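Glycinin A3B4 subunit (Glycine max, PDB 2D5F) serves as a seed storage protein, probably a nitrogen and carbon reserve, as an 11S globulin of the cupin superfamily that forms hexamers. Local coordinates at residues B[461-464]-B[465-468]. Sequence-based numbering, arbitrary orientation.
Sequences AIPS and EVLS
At the N-terminal end of helix 464-471, where the chain turns out of helix 455-461, Pro-463 holds the N-cap position and its carbonyl starts the helical bonding. Pro-463 O takes two backbone donors: Leu-467 N at 3.1 Å, almost head-on to the carbonyl, and Val-466 N at 2.8 Å, well above the carbonyl plane. One residue on, Ser-468 N gives a regular helical bond of 2.9 Å to Ser-464 O. Alongside this turn Ile-462 turns its side chain onto the first turn of the helix. With its CG2 anti to the backbone N, that methyl meets two side chains, each roughly at right angles, 3.4 Å from Val-466 CG1 and 3.3 Å from Leu-467 CD1, both closer than usual carbon contacts. Val-466 CG2 lies beside the proline ring, 3.8 Å from Pro-463 CD. The helical region appended to the second cupin barrel is also a subunit interface here: Trp-132 of the second subunit packs on Val-466 and its His-111 on Pro-463, and Ser-245 N of that subunit hydrogen-bonds Glu-465 OE1. On the serine side, a water bridges Ser-464 OG and Ser-468 OG at 2.9 Å each, while Ser-464 OG also hydrogen-bonds Gln-475 OE1 at the start of helix 475-483.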
# COMPACT_ATOMS: atom_id res chain seq x y z
N ALA B 461 12.07 -12.14 27.48
CA ALA B 461 12.71 -12.18 26.17
C ALA B 461 14.24 -12.23 26.21
O ALA B 461 14.87 -12.63 25.24
CB ALA B 461 12.25 -10.99 25.34
N ILE B 462 14.81 -11.83 27.34
CA ILE B 462 16.26 -11.78 27.50
C ILE B 462 16.83 -13.05 28.13
O ILE B 462 16.26 -13.59 29.08
CB ILE B 462 16.65 -10.56 28.36
CG1 ILE B 462 16.16 -9.29 27.68
CG2 ILE B 462 18.15 -10.52 28.60
CD1 ILE B 462 16.30 -8.03 28.51
N PRO B 463 17.97 -13.54 27.61
CA PRO B 463 18.58 -14.76 28.14
C PRO B 463 18.90 -14.65 29.63
O PRO B 463 19.36 -13.61 30.10
CB PRO B 463 19.84 -14.92 27.29
CG PRO B 463 19.49 -14.23 26.01
CD PRO B 463 18.78 -12.99 26.51
N SER B 464 18.66 -15.73 30.35
CA SER B 464 18.92 -15.77 31.78
C SER B 464 20.27 -15.20 32.18
O SER B 464 20.35 -14.39 33.10
CB SER B 464 18.81 -17.21 32.29
OG SER B 464 19.17 -17.26 33.66
N GLU B 465 21.33 -15.60 31.50
CA GLU B 465 22.66 -15.11 31.83
C GLU B 465 22.89 -13.65 31.47
O GLU B 465 23.81 -13.02 32.02
CB GLU B 465 23.74 -15.98 31.21
CG GLU B 465 24.03 -17.23 32.02
CD GLU B 465 25.24 -17.99 31.53
OE1 GLU B 465 26.24 -17.33 31.17
OE2 GLU B 465 25.21 -19.23 31.52
N VAL B 466 22.09 -13.11 30.56
CA VAL B 466 22.26 -11.70 30.22
C VAL B 466 21.69 -10.94 31.42
O VAL B 466 22.26 -9.95 31.86
CB VAL B 466 21.50 -11.30 28.94
CG1 VAL B 466 21.45 -9.78 28.81
CG2 VAL B 466 22.20 -11.87 27.71
N LEU B 467 20.58 -11.44 31.94
CA LEU B 467 19.93 -10.84 33.10
C LEU B 467 20.82 -10.95 34.35
O LEU B 467 20.95 -9.99 35.11
CB LEU B 467 18.58 -11.53 33.35
CG LEU B 467 17.26 -10.86 32.93
CD1 LEU B 467 17.45 -9.91 31.77
CD2 LEU B 467 16.25 -11.94 32.60
N SER B 468 21.42 -12.11 34.56
CA SER B 468 22.29 -12.32 35.72
C SER B 468 23.43 -11.32 35.75
O SER B 468 23.66 -10.65 36.75
CB SER B 468 22.88 -13.73 35.72
OG SER B 468 21.90 -14.68 36.12
O HOH W 1 21.69 -17.38 35.12